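Local coordinates for ginlfy protein (Ginkgo biloba, PDB 4UDE) that is probably a DNA-binding transcription factor of the FLO/LFY family, the crystallised part being its SAM domain, through which LEAFY oligomerises, at residues Ser10-Phe15 and Phe33-Leu38; Lys27-Met31 and Leu53-Val59; Glu43-Asp47 and Lys70-Arg74. One frame throughout, in Å; residues are numbered along the deposited sequence.

Interaction 1 of 3, residues Ser10-Phe15 and Phe33-Leu38; sequences SLEELF and FTVNTL
Val35 pushes one methyl, CG2, against the flank of helix 2-15 and meets three residues there. Its CG2 lies 3.9 Å from Leu11 CD2 and 4.0 Å from Leu14 CB, and it also rests 3.7 Å from the backbone O of Ser10. That methyl stands anti to its own carbonyl carbon, CG1 taking the place anti to the backbone N (chi1 175°). Leu11 and Leu14 each slide past Val35 in the opposite direction, so the contact runs along the flanks of the side chains. One turn further on, Leu38 CD1 fits among three groups of the same helix: it is 4.0 Å from Leu11 CD2, and Leu14 CD2 and Phe15 CZ touch it as closely. Leu38 crosses Leu11 and Phe15 at about a right angle. The other methyl of Leu11, CD1, reaches back to 3.9 Å from Phe33 O.

This is apolar packing inside the small helical bundle of a SAM domain, where the short helix 35-39 docks on the C-terminal turns of the first helix.

Within helix 2-15, Leu14 CD2 sits over one face of the Phe15 ring, 3.7 Å above its plane and offset toward the rim, which ties two of Leu38's neighbours to each other. The ring itself goes deeper, against Ile69 and Ala72 of helix 63-83. At the start of the short helix Thr34 holds the N-cap position, and its OG1 shares a hydrogen bond of 3.2 Å with Thr37 OG1. The hydroxyl of Ser10 turns to its own helix, bonding to Lys6 O.

Interaction 2 of 3, residues Lys27-Met31 and Leu53-Val59; sequences KMVEM and LVDIYRV
Lys27 sends its ammonium to Glu30, NZ to OE2 at 2.8 Å, while the aliphatic part of the same chain packs on Tyr57 and Val59. Its CG leaves anti to the backbone N (chi1 -170°), which sets it against Val59 CG1 at 3.5 Å, a tight fit. The bend at chi2 then carries Lys27 CD to 4.1 Å from Tyr57 CD1, the two side chains crossing at about a right angle, and the bend at chi3 helps return NZ to its own helix. NZ meets the oxygen from above the carboxylate plane, 38° out of it.

Beside the lysine, Met31 lies over one face of the Tyr57 ring in a Met-aromatic contact. Its SD is 3.8 Å from the ring centroid and 15° off the normal, and CG adds a CH-pi contact over the same face. On the opposite face is Ile56 CG2, so the ring is held between a sulfur and a methyl. Deeper in, Leu53 CD2 approaches Lys27 CG and Met28 CG; Met28 continues inward to Leu11 and Phe15 of helix 2-15. Val59 is brought into place by its backbone N bonding to Leu53 O at 2.9 Å, after Arg58 turns the chain with a positive phi.

Within these two segments no hydrogen bond crosses, so the end of helix 43-55 and the turn after it meet helix 22-30 and Met31 just beyond it mainly through apolar and sulfur-aromatic contact, with the lysine's charge paired on its own side.

Interaction 3 of 3, residues Glu43-Asp47 and Lys70-Arg74; sequences EQELD and KSAVR
Glu43 and Arg74 present their flat groups almost in one plane, carboxylate and guanidinium only 20° apart, although the two side chains cross at about a right angle. The arginine grips side-on: NE reaches Glu43 OE2 at 2.9 Å on its syn lone pair, nearly straight at 170°, and NH2 takes Glu43 OE1 at 3.0 Å. Each oxygen thus has its own N-H, which fixes the rotation of both groups.

Lys70 comes in across Asp47, bent at three successive torsions, and its NZ bonds to Asp47 OD1 at 3.0 Å. The same ammonium lies 3.5 Å from Glu43 OE1, a longer salt bridge supplemented by a water that donates to Glu43 OE1 and accepts from Lys70 NZ. Glu43 OE1 is therefore shared between both cations, which would probably favour its charged form.

Beneath the charges the contact turns apolar. Leu46 CD1 and Val73 CG1 meet tip to tip at 3.8 Å, and Lys70 CD lies 3.7 Å from Leu46 CB.

The segments run roughly antiparallel, at 149°, and together make a four-residue salt-bridge network above a hydrophobic seam, linking helix 43-55 to the long last helix of the SAM domain's five-helix fold.

Overall arrangement
Interaction 1 touches both of the others, its centre 15 Å from that of interaction 2 and 12 Å from that of interaction 3; the last two are 16 Å apart. Toward interaction 2 the links are Phe33 N to Met28 O at 3.1 Å, a probable hydrogen bond, and Leu11 CD1 packing on Val29 CG2 at 3.8 Å. Toward interaction 3, Leu38 O comes to 3.5 Å from Val73 CG1, and Leu38 CD2 packs on Leu46 CD2. Interactions 2 and 3 do not touch, their nearest atoms being about 7 Å apart, but both use helix 43-55, at its two ends. Between them the three contacts involve all five helices of the SAM domain.

Interaction 1 of 3, residues Ser10-Phe15 and Phe33-Leu38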
ATOM      1  N   SER A  10       2.266   0.111  10.347  1.00 26.94           N
ATOM      2  CA  SER A  10       2.991   0.892   9.336  1.00 26.41           C
ATOM      3  C   SER A  10       2.126   1.136   8.112  1.00 27.40           C
ATOM      4  O   SER A  10       2.030   2.274   7.686  1.00 27.21           O
ATOM      5  CB  SER A  10       4.272   0.183   8.912  1.00 28.20           C
ATOM      6  OG  SER A  10       5.210   0.255   9.964  1.00 37.92           O
ATOM      7  N   LEU A  11       1.486   0.087   7.573  1.00 23.57           N
ATOM      8  CA  LEU A  11       0.632   0.222   6.396  1.00 24.66           C
ATOM      9  C   LEU A  11      -0.646   1.018   6.686  1.00 33.13           C
ATOM     10  O   LEU A  11      -1.059   1.820   5.840  1.00 33.88           O
ATOM     11  CB  LEU A  11       0.335  -1.137   5.719  1.00 24.21           C
ATOM     12  CG  LEU A  11       1.543  -1.952   5.156  1.00 27.62           C
ATOM     13  CD1 LEU A  11       1.046  -3.115   4.306  1.00 28.09           C
ATOM     14  CD2 LEU A  11       2.459  -1.112   4.292  1.00 24.01           C
ATOM     15  N   GLU A  12      -1.253   0.822   7.890  1.00 30.56           N
ATOM     16  CA  GLU A  12      -2.449   1.561   8.331  1.00 30.27           C
ATOM     17  C   GLU A  12      -2.140   3.042   8.294  1.00 33.85           C
ATOM     18  O   GLU A  12      -2.951   3.808   7.789  1.00 33.53           O
ATOM     19  CB  GLU A  12      -2.852   1.180   9.764  1.00 31.14           C
ATOM     20  CG  GLU A  12      -3.754  -0.033   9.865  1.00 43.55           C
ATOM     21  CD  GLU A  12      -4.046  -0.537  11.271  1.00 69.42           C
ATOM     22  OE1 GLU A  12      -3.606   0.100  12.256  1.00 64.11           O
ATOM     23  OE2 GLU A  12      -4.705  -1.594  11.384  1.00 75.25           O
ATOM     24  N   GLU A  13      -0.955   3.439   8.820  1.00 29.42           N
ATOM     25  CA  GLU A  13      -0.497   4.825   8.824  1.00 29.14           C
ATOM     26  C   GLU A  13      -0.306   5.379   7.423  1.00 32.21           C
ATOM     27  O   GLU A  13      -0.677   6.523   7.182  1.00 33.25           O
ATOM     28  CB  GLU A  13       0.793   4.982   9.646  1.00 30.52           C
ATOM     29  CG  GLU A  13       0.551   4.912  11.144  1.00 43.08           C
ATOM     30  CD  GLU A  13      -0.474   5.902  11.665  1.00 63.87           C
ATOM     31  OE1 GLU A  13      -0.272   7.128  11.490  1.00 60.28           O
ATOM     32  OE2 GLU A  13      -1.497   5.441  12.223  1.00 54.36           O
ATOM     33  N   LEU A  14       0.293   4.595   6.509  1.00 26.39           N
ATOM     34  CA  LEU A  14       0.496   5.037   5.129  1.00 26.76           C
ATOM     35  C   LEU A  14      -0.837   5.256   4.372  1.00 30.28           C
ATOM     36  O   LEU A  14      -1.011   6.253   3.667  1.00 28.36           O
ATOM     37  CB  LEU A  14       1.371   4.025   4.350  1.00 26.41           C
ATOM     38  CG  LEU A  14       1.591   4.290   2.828  1.00 29.71           C
ATOM     39  CD1 LEU A  14       2.403   5.552   2.583  1.00 28.69           C
ATOM     40  CD2 LEU A  14       2.250   3.117   2.166  1.00 28.37           C
ATOM     41  N   PHE A  15      -1.745   4.295   4.509  1.00 27.50           N
ATOM     42  CA  PHE A  15      -2.999   4.253   3.773  1.00 26.69           C
ATOM     43  C   PHE A  15      -4.203   4.950   4.419  1.00 32.09           C
ATOM     44  O   PHE A  15      -5.269   5.001   3.796  1.00 32.05           O
ATOM     45  CB  PHE A  15      -3.292   2.807   3.366  1.00 27.19           C
ATOM     46  CG  PHE A  15      -2.295   2.262   2.362  1.00 27.74           C
ATOM     47  CD1 PHE A  15      -2.139   2.860   1.117  1.00 29.60           C
ATOM     48  CD2 PHE A  15      -1.566   1.115   2.638  1.00 28.03           C
ATOM     49  CE1 PHE A  15      -1.214   2.362   0.193  1.00 30.72           C
ATOM     50  CE2 PHE A  15      -0.657   0.600   1.707  1.00 30.89           C
ATOM     51  CZ  PHE A  15      -0.492   1.220   0.489  1.00 29.71           C
ATOM     52  N   PHE A  33       4.752  -6.800   2.089  1.00 29.59           N
ATOM     53  CA  PHE A  33       4.976  -5.388   1.747  1.00 28.32           C
ATOM     54  C   PHE A  33       5.225  -4.518   2.950  1.00 34.36           C
ATOM     55  O   PHE A  33       4.605  -4.694   4.006  1.00 36.18           O
ATOM     56  CB  PHE A  33       3.831  -4.800   0.898  1.00 28.98           C
ATOM     57  CG  PHE A  33       3.879  -5.281  -0.526  1.00 29.71           C
ATOM     58  CD1 PHE A  33       4.752  -4.695  -1.449  1.00 30.71           C
ATOM     59  CD2 PHE A  33       3.119  -6.375  -0.933  1.00 29.91           C
ATOM     60  CE1 PHE A  33       4.815  -5.152  -2.765  1.00 30.38           C
ATOM     61  CE2 PHE A  33       3.191  -6.840  -2.251  1.00 32.41           C
ATOM     62  CZ  PHE A  33       4.031  -6.218  -3.159  1.00 30.28           C
ATOM     63  N   THR A  34       6.161  -3.584   2.782  1.00 29.69           N
ATOM     64  CA  THR A  34       6.550  -2.560   3.741  1.00 28.07           C
ATOM     65  C   THR A  34       6.423  -1.218   3.016  1.00 29.52           C
ATOM     66  O   THR A  34       6.418  -1.174   1.786  1.00 27.92           O
ATOM     67  CB  THR A  34       7.997  -2.763   4.288  1.00 29.48           C
ATOM     68  OG1 THR A  34       8.961  -2.439   3.288  1.00 29.20           O
ATOM     69  CG2 THR A  34       8.239  -4.158   4.909  1.00 21.01           C
ATOM     70  N   VAL A  35       6.346  -0.134   3.782  1.00 26.93           N
ATOM     71  CA  VAL A  35       6.264   1.246   3.283  1.00 26.00           C
ATOM     72  C   VAL A  35       7.493   1.600   2.420  1.00 30.97           C
ATOM     73  O   VAL A  35       7.340   2.173   1.338  1.00 30.14           O
ATOM     74  CB  VAL A  35       6.051   2.252   4.447  1.00 28.01           C
ATOM     75  CG1 VAL A  35       6.092   3.699   3.945  1.00 27.89           C
ATOM     76  CG2 VAL A  35       4.744   1.960   5.182  1.00 27.05           C
ATOM     77  N   ASN A  36       8.702   1.261   2.903  1.00 29.08           N
ATOM     78  CA  ASN A  36       9.956   1.517   2.174  1.00 29.03           C
ATOM     79  C   ASN A  36       9.985   0.866   0.799  1.00 32.11           C
ATOM     80  O   ASN A  36      10.412   1.495  -0.168  1.00 31.78           O
ATOM     81  CB  ASN A  36      11.173   1.117   2.998  1.00 28.61           C
ATOM     82  CG  ASN A  36      11.606   2.194   3.952  1.00 50.03           C
ATOM     83  OD1 ASN A  36      10.875   3.123   4.221  1.00 43.40           O
ATOM     84  ND2 ASN A  36      12.840   2.152   4.406  1.00 46.81           N
ATOM     85  N   THR A  37       9.474  -0.354   0.700  1.00 28.25           N
ATOM     86  CA  THR A  37       9.379  -1.066  -0.567  1.00 27.33           C
ATOM     87  C   THR A  37       8.444  -0.325  -1.520  1.00 29.98           C
ATOM     88  O   THR A  37       8.848  -0.040  -2.637  1.00 29.48           O
ATOM     89  CB  THR A  37       8.948  -2.509  -0.331  1.00 29.88           C
ATOM     90  OG1 THR A  37       9.984  -3.174   0.381  1.00 28.72           O
ATOM     91  CG2 THR A  37       8.618  -3.246  -1.631  1.00 24.28           C
ATOM     92  N   LEU A  38       7.215  -0.015  -1.067  1.00 26.25           N
ATOM     93  CA  LEU A  38       6.188   0.686  -1.852  1.00 26.35           C
ATOM     94  C   LEU A  38       6.639   2.057  -2.371  1.00 29.30           C
ATOM     95  O   LEU A  38       6.439   2.335  -3.551  1.00 28.03           O
ATOM     96  CB  LEU A  38       4.862   0.791  -1.074  1.00 26.55           C
ATOM     97  CG  LEU A  38       4.180  -0.543  -0.723  1.00 30.65           C
ATOM     98  CD1 LEU A  38       3.212  -0.365   0.455  1.00 31.12           C
ATOM     99  CD2 LEU A  38       3.462  -1.168  -1.953  1.00 29.00           C
TER

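Interaction 2 of 3, residues Lys27-Met31 and Leu53-Val59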
ATOM      1  N   LYS A  27      -3.860  -8.482   3.770  1.00 25.01           N
ATOM      2  CA  LYS A  27      -3.286  -9.261   2.697  1.00 26.45           C
ATOM      3  C   LYS A  27      -1.908  -8.730   2.264  1.00 30.95           C
ATOM      4  O   LYS A  27      -1.005  -9.526   2.044  1.00 31.19           O
ATOM      5  CB  LYS A  27      -4.260  -9.381   1.508  1.00 29.02           C
ATOM      6  CG  LYS A  27      -3.810 -10.397   0.444  1.00 33.32           C
ATOM      7  CD  LYS A  27      -3.534 -11.818   0.943  1.00 39.19           C
ATOM      8  CE  LYS A  27      -4.780 -12.564   1.353  1.00 45.37           C
ATOM      9  NZ  LYS A  27      -4.452 -13.916   1.879  1.00 54.32           N
ATOM     10  N   MET A  28      -1.740  -7.408   2.184  1.00 27.15           N
ATOM     11  CA  MET A  28      -0.452  -6.781   1.821  1.00 27.61           C
ATOM     12  C   MET A  28       0.667  -7.126   2.830  1.00 30.64           C
ATOM     13  O   MET A  28       1.772  -7.443   2.413  1.00 28.97           O
ATOM     14  CB  MET A  28      -0.614  -5.268   1.642  1.00 29.34           C
ATOM     15  CG  MET A  28      -1.473  -4.900   0.447  1.00 32.36           C
ATOM     16  SD  MET A  28      -1.706  -3.111   0.281  1.00 36.99           S
ATOM     17  CE  MET A  28      -0.071  -2.650  -0.299  1.00 34.90           C
ATOM     18  N   VAL A  29       0.351  -7.154   4.140  1.00 28.80           N
ATOM     19  CA  VAL A  29       1.296  -7.537   5.209  1.00 29.72           C
ATOM     20  C   VAL A  29       1.724  -9.002   5.008  1.00 35.28           C
ATOM     21  O   VAL A  29       2.913  -9.311   5.050  1.00 34.70           O
ATOM     22  CB  VAL A  29       0.669  -7.329   6.617  1.00 34.24           C
ATOM     23  CG1 VAL A  29       1.542  -7.935   7.725  1.00 34.04           C
ATOM     24  CG2 VAL A  29       0.424  -5.852   6.881  1.00 34.24           C
ATOM     25  N   GLU A  30       0.737  -9.883   4.753  1.00 32.70           N
ATOM     26  CA  GLU A  30       0.909 -11.311   4.532  1.00 33.52           C
ATOM     27  C   GLU A  30       1.794 -11.559   3.289  1.00 39.65           C
ATOM     28  O   GLU A  30       2.613 -12.491   3.283  1.00 38.75           O
ATOM     29  CB  GLU A  30      -0.476 -11.939   4.411  1.00 34.81           C
ATOM     30  CG  GLU A  30      -0.534 -13.438   4.210  1.00 49.79           C
ATOM     31  CD  GLU A  30      -1.948 -13.927   3.946  1.00 80.61           C
ATOM     32  OE1 GLU A  30      -2.905 -13.379   4.548  1.00 65.70           O
ATOM     33  OE2 GLU A  30      -2.098 -14.853   3.115  1.00 81.77           O
ATOM     34  N   MET A  31       1.672 -10.678   2.269  1.00 36.52           N
ATOM     35  CA  MET A  31       2.481 -10.736   1.050  1.00 35.99           C
ATOM     36  C   MET A  31       3.897 -10.204   1.268  1.00 36.74           C
ATOM     37  O   MET A  31       4.737 -10.351   0.388  1.00 36.69           O
ATOM     38  CB  MET A  31       1.799  -9.987  -0.093  1.00 38.82           C
ATOM     39  CG  MET A  31       0.658 -10.744  -0.698  1.00 43.43           C
ATOM     40  SD  MET A  31      -0.085  -9.805  -2.043  1.00 49.23           S
ATOM     41  CE  MET A  31      -1.105  -8.914  -1.198  1.00 45.74           C
ATOM     42  N   LEU A  53      -3.212  -8.582  -6.395  1.00 34.30           N
ATOM     43  CA  LEU A  53      -4.141  -8.656  -5.270  1.00 33.01           C
ATOM     44  C   LEU A  53      -5.504  -9.262  -5.690  1.00 35.74           C
ATOM     45  O   LEU A  53      -6.016 -10.159  -5.017  1.00 33.68           O
ATOM     46  CB  LEU A  53      -4.338  -7.262  -4.661  1.00 32.51           C
ATOM     47  CG  LEU A  53      -3.280  -6.782  -3.679  1.00 36.80           C
ATOM     48  CD1 LEU A  53      -3.359  -5.255  -3.495  1.00 37.01           C
ATOM     49  CD2 LEU A  53      -3.454  -7.438  -2.353  1.00 37.28           C
ATOM     50  N   VAL A  54      -6.064  -8.784  -6.815  1.00 32.92           N
ATOM     51  CA  VAL A  54      -7.364  -9.213  -7.356  1.00 33.01           C
ATOM     52  C   VAL A  54      -7.262 -10.601  -8.008  1.00 39.19           C
ATOM     53  O   VAL A  54      -8.033 -11.483  -7.660  1.00 39.98           O
ATOM     54  CB  VAL A  54      -7.939  -8.169  -8.375  1.00 36.36           C
ATOM     55  CG1 VAL A  54      -9.230  -8.674  -9.030  1.00 35.83           C
ATOM     56  CG2 VAL A  54      -8.154  -6.799  -7.735  1.00 35.50           C
ATOM     57  N   ASP A  55      -6.357 -10.770  -8.992  1.00 36.81           N
ATOM     58  CA  ASP A  55      -6.211 -12.006  -9.775  1.00 36.59           C
ATOM     59  C   ASP A  55      -5.685 -13.222  -9.023  1.00 38.50           C
ATOM     60  O   ASP A  55      -6.205 -14.312  -9.215  1.00 37.97           O
ATOM     61  CB  ASP A  55      -5.375 -11.760 -11.050  1.00 38.51           C
ATOM     62  CG  ASP A  55      -5.966 -10.783 -12.068  1.00 46.61           C
ATOM     63  OD1 ASP A  55      -7.140 -10.365 -11.894  1.00 46.20           O
ATOM     64  OD2 ASP A  55      -5.271 -10.471 -13.062  1.00 53.20           O
ATOM     65  N   ILE A  56      -4.639 -13.059  -8.213  1.00 33.58           N
ATOM     66  CA  ILE A  56      -4.013 -14.186  -7.530  1.00 33.64           C
ATOM     67  C   ILE A  56      -4.493 -14.350  -6.100  1.00 37.86           C
ATOM     68  O   ILE A  56      -4.784 -15.471  -5.669  1.00 37.16           O
ATOM     69  CB  ILE A  56      -2.458 -14.062  -7.634  1.00 36.60           C
ATOM     70  CG1 ILE A  56      -2.011 -13.993  -9.121  1.00 37.42           C
ATOM     71  CG2 ILE A  56      -1.729 -15.195  -6.884  1.00 34.69           C
ATOM     72  CD1 ILE A  56      -0.724 -13.290  -9.327  1.00 48.77           C
ATOM     73  N   TYR A  57      -4.528 -13.236  -5.361  1.00 33.88           N
ATOM     74  CA  TYR A  57      -4.840 -13.200  -3.942  1.00 34.73           C
ATOM     75  C   TYR A  57      -6.320 -13.071  -3.631  1.00 41.90           C
ATOM     76  O   TYR A  57      -6.753 -13.262  -2.487  1.00 42.09           O
ATOM     77  CB  TYR A  57      -3.913 -12.208  -3.217  1.00 35.36           C
ATOM     78  CG  TYR A  57      -2.473 -12.682  -3.273  1.00 37.22           C
ATOM     79  CD1 TYR A  57      -1.993 -13.619  -2.362  1.00 38.55           C
ATOM     80  CD2 TYR A  57      -1.631 -12.301  -4.318  1.00 39.01           C
ATOM     81  CE1 TYR A  57      -0.686 -14.106  -2.440  1.00 39.36           C
ATOM     82  CE2 TYR A  57      -0.326 -12.809  -4.425  1.00 39.92           C
ATOM     83  CZ  TYR A  57       0.141 -13.707  -3.478  1.00 48.90           C
ATOM     84  OH  TYR A  57       1.427 -14.206  -3.549  1.00 53.63           O
ATOM     85  N   ARG A  58      -7.103 -12.835  -4.690  1.00 40.18           N
ATOM     86  CA  ARG A  58      -8.565 -12.749  -4.667  1.00 40.86           C
ATOM     87  C   ARG A  58      -9.097 -11.745  -3.651  1.00 43.19           C
ATOM     88  O   ARG A  58     -10.164 -11.953  -3.069  1.00 42.74           O
ATOM     89  CB  ARG A  58      -9.229 -14.150  -4.553  1.00 42.12           C
ATOM     90  CG  ARG A  58      -8.640 -15.192  -5.513  1.00 51.88           C
ATOM     91  CD  ARG A  58      -9.644 -16.245  -5.925  1.00 59.14           C
ATOM     92  NE  ARG A  58     -10.021 -16.019  -7.314  1.00 71.25           N
ATOM     93  CZ  ARG A  58     -11.261 -16.044  -7.795  1.00 75.12           C
ATOM     94  NH1 ARG A  58     -12.284 -16.350  -7.004  1.00 43.84           N
ATOM     95  NH2 ARG A  58     -11.483 -15.804  -9.076  1.00 65.61           N
ATOM     96  N   VAL A  59      -8.377 -10.620  -3.482  1.00 38.57           N
ATOM     97  CA  VAL A  59      -8.851  -9.582  -2.579  1.00 37.64           C
ATOM     98  C   VAL A  59      -9.925  -8.754  -3.294  1.00 36.27           C
ATOM     99  O   VAL A  59      -9.822  -8.500  -4.492  1.00 32.80           O
ATOM    100  CB  VAL A  59      -7.748  -8.741  -1.833  1.00 41.90           C
ATOM    101  CG1 VAL A  59      -6.458  -9.523  -1.654  1.00 41.09           C
ATOM    102  CG2 VAL A  59      -7.466  -7.419  -2.508  1.00 41.96           C
TER

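Interaction 3 of 3, residues Glu43-Asp47 and Lys70-Arg74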
ATOM      1  N   GLU A  43       5.155   3.419 -10.691  1.00 31.34           N
ATOM      2  CA  GLU A  43       3.694   3.440 -10.902  1.00 31.84           C
ATOM      3  C   GLU A  43       3.222   2.150 -11.566  1.00 33.53           C
ATOM      4  O   GLU A  43       2.173   1.616 -11.191  1.00 32.29           O
ATOM      5  CB  GLU A  43       3.307   4.623 -11.800  1.00 33.44           C
ATOM      6  CG  GLU A  43       3.487   5.960 -11.101  1.00 42.17           C
ATOM      7  CD  GLU A  43       2.220   6.545 -10.520  1.00 55.81           C
ATOM      8  OE1 GLU A  43       1.124   6.197 -11.016  1.00 52.08           O
ATOM      9  OE2 GLU A  43       2.330   7.416  -9.628  1.00 45.39           O
ATOM     10  N   GLN A  44       4.015   1.640 -12.541  1.00 29.95           N
ATOM     11  CA  GLN A  44       3.714   0.387 -13.249  1.00 30.01           C
ATOM     12  C   GLN A  44       3.789  -0.825 -12.300  1.00 32.53           C
ATOM     13  O   GLN A  44       2.940  -1.706 -12.392  1.00 32.82           O
ATOM     14  CB  GLN A  44       4.629   0.196 -14.479  1.00 31.69           C
ATOM     15  CG  GLN A  44       4.290  -1.039 -15.362  1.00 47.46           C
ATOM     16  CD  GLN A  44       2.841  -1.081 -15.822  1.00 70.99           C
ATOM     17  OE1 GLN A  44       2.329  -0.138 -16.445  1.00 68.86           O
ATOM     18  NE2 GLN A  44       2.139  -2.172 -15.500  1.00 61.07           N
ATOM     19  N   GLU A  45       4.775  -0.852 -11.377  1.00 28.58           N
ATOM     20  CA  GLU A  45       4.933  -1.948 -10.402  1.00 27.01           C
ATOM     21  C   GLU A  45       3.778  -1.943  -9.408  1.00 29.03           C
ATOM     22  O   GLU A  45       3.279  -3.002  -9.040  1.00 27.61           O
ATOM     23  CB  GLU A  45       6.301  -1.885  -9.702  1.00 27.72           C
ATOM     24  CG  GLU A  45       7.454  -2.173 -10.663  1.00 32.27           C
ATOM     25  CD  GLU A  45       8.848  -1.881 -10.135  1.00 39.43           C
ATOM     26  OE1 GLU A  45       8.968  -1.132  -9.145  1.00 32.58           O
ATOM     27  OE2 GLU A  45       9.829  -2.390 -10.718  1.00 45.49           O
ATOM     28  N   LEU A  46       3.311  -0.747  -9.026  1.00 27.09           N
ATOM     29  CA  LEU A  46       2.142  -0.608  -8.149  1.00 27.41           C
ATOM     30  C   LEU A  46       0.877  -1.111  -8.878  1.00 31.81           C
ATOM     31  O   LEU A  46       0.081  -1.820  -8.257  1.00 30.13           O
ATOM     32  CB  LEU A  46       1.983   0.822  -7.645  1.00 27.78           C
ATOM     33  CG  LEU A  46       3.135   1.324  -6.755  1.00 34.16           C
ATOM     34  CD1 LEU A  46       3.204   2.854  -6.738  1.00 34.52           C
ATOM     35  CD2 LEU A  46       3.056   0.737  -5.321  1.00 37.63           C
ATOM     36  N   ASP A  47       0.747  -0.845 -10.219  1.00 28.49           N
ATOM     37  CA  ASP A  47      -0.377  -1.362 -11.023  1.00 28.79           C
ATOM     38  C   ASP A  47      -0.383  -2.893 -11.039  1.00 32.18           C
ATOM     39  O   ASP A  47      -1.439  -3.506 -10.901  1.00 30.89           O
ATOM     40  CB  ASP A  47      -0.345  -0.823 -12.468  1.00 31.05           C
ATOM     41  CG  ASP A  47      -0.651   0.661 -12.584  1.00 41.71           C
ATOM     42  OD1 ASP A  47      -1.449   1.166 -11.766  1.00 40.15           O
ATOM     43  OD2 ASP A  47      -0.107   1.311 -13.512  1.00 52.21           O
ATOM     44  N   LYS A  70      -2.508   3.959  -4.889  1.00 27.20           N
ATOM     45  CA  LYS A  70      -1.610   4.767  -5.733  1.00 27.10           C
ATOM     46  C   LYS A  70      -1.454   6.195  -5.212  1.00 29.81           C
ATOM     47  O   LYS A  70      -0.343   6.710  -5.207  1.00 31.24           O
ATOM     48  CB  LYS A  70      -2.110   4.805  -7.184  1.00 29.84           C
ATOM     49  CG  LYS A  70      -2.254   3.441  -7.865  1.00 41.24           C
ATOM     50  CD  LYS A  70      -0.954   2.950  -8.531  1.00 44.15           C
ATOM     51  CE  LYS A  70      -0.476   3.801  -9.694  1.00 47.69           C
ATOM     52  NZ  LYS A  70      -1.511   3.963 -10.762  1.00 49.87           N
ATOM     53  N   SER A  71      -2.555   6.835  -4.794  1.00 25.33           N
ATOM     54  CA  SER A  71      -2.544   8.209  -4.267  1.00 25.12           C
ATOM     55  C   SER A  71      -1.757   8.307  -2.968  1.00 28.62           C
ATOM     56  O   SER A  71      -1.028   9.287  -2.773  1.00 28.35           O
ATOM     57  CB  SER A  71      -3.972   8.706  -4.049  1.00 26.73           C
ATOM     58  OG  SER A  71      -4.554   9.099  -5.281  1.00 29.57           O
ATOM     59  N   ALA A  72      -1.894   7.282  -2.083  1.00 24.63           N
ATOM     60  CA  ALA A  72      -1.192   7.239  -0.801  1.00 24.32           C
ATOM     61  C   ALA A  72       0.315   7.145  -1.030  1.00 27.38           C
ATOM     62  O   ALA A  72       1.058   7.874  -0.383  1.00 25.63           O
ATOM     63  CB  ALA A  72      -1.683   6.062   0.039  1.00 25.32           C
ATOM     64  N   VAL A  73       0.757   6.322  -2.010  1.00 26.05           N
ATOM     65  CA  VAL A  73       2.187   6.178  -2.356  1.00 26.57           C
ATOM     66  C   VAL A  73       2.714   7.475  -3.025  1.00 32.15           C
ATOM     67  O   VAL A  73       3.771   7.961  -2.636  1.00 29.72           O
ATOM     68  CB  VAL A  73       2.479   4.883  -3.166  1.00 30.22           C
ATOM     69  CG1 VAL A  73       3.956   4.796  -3.585  1.00 29.84           C
ATOM     70  CG2 VAL A  73       2.091   3.646  -2.361  1.00 30.24           C
ATOM     71  N   ARG A  74       1.937   8.075  -3.965  1.00 32.54           N
ATOM     72  CA  ARG A  74       2.330   9.353  -4.604  1.00 33.23           C
ATOM     73  C   ARG A  74       2.555  10.438  -3.583  1.00 35.69           C
ATOM     74  O   ARG A  74       3.531  11.176  -3.692  1.00 35.44           O
ATOM     75  CB  ARG A  74       1.259   9.859  -5.574  1.00 33.66           C
ATOM     76  CG  ARG A  74       1.227   9.126  -6.870  1.00 43.74           C
ATOM     77  CD  ARG A  74       0.024   9.569  -7.662  1.00 40.73           C
ATOM     78  NE  ARG A  74      -0.093   8.778  -8.877  1.00 35.87           N
ATOM     79  CZ  ARG A  74      -1.168   8.762  -9.650  1.00 49.08           C
ATOM     80  NH1 ARG A  74      -2.241   9.477  -9.326  1.00 37.68           N
ATOM     81  NH2 ARG A  74      -1.188   8.025 -10.747  1.00 34.28           N
TER
HETATM   82  O   HOH W   1      -0.289   5.246 -13.271  1.00 52.55           O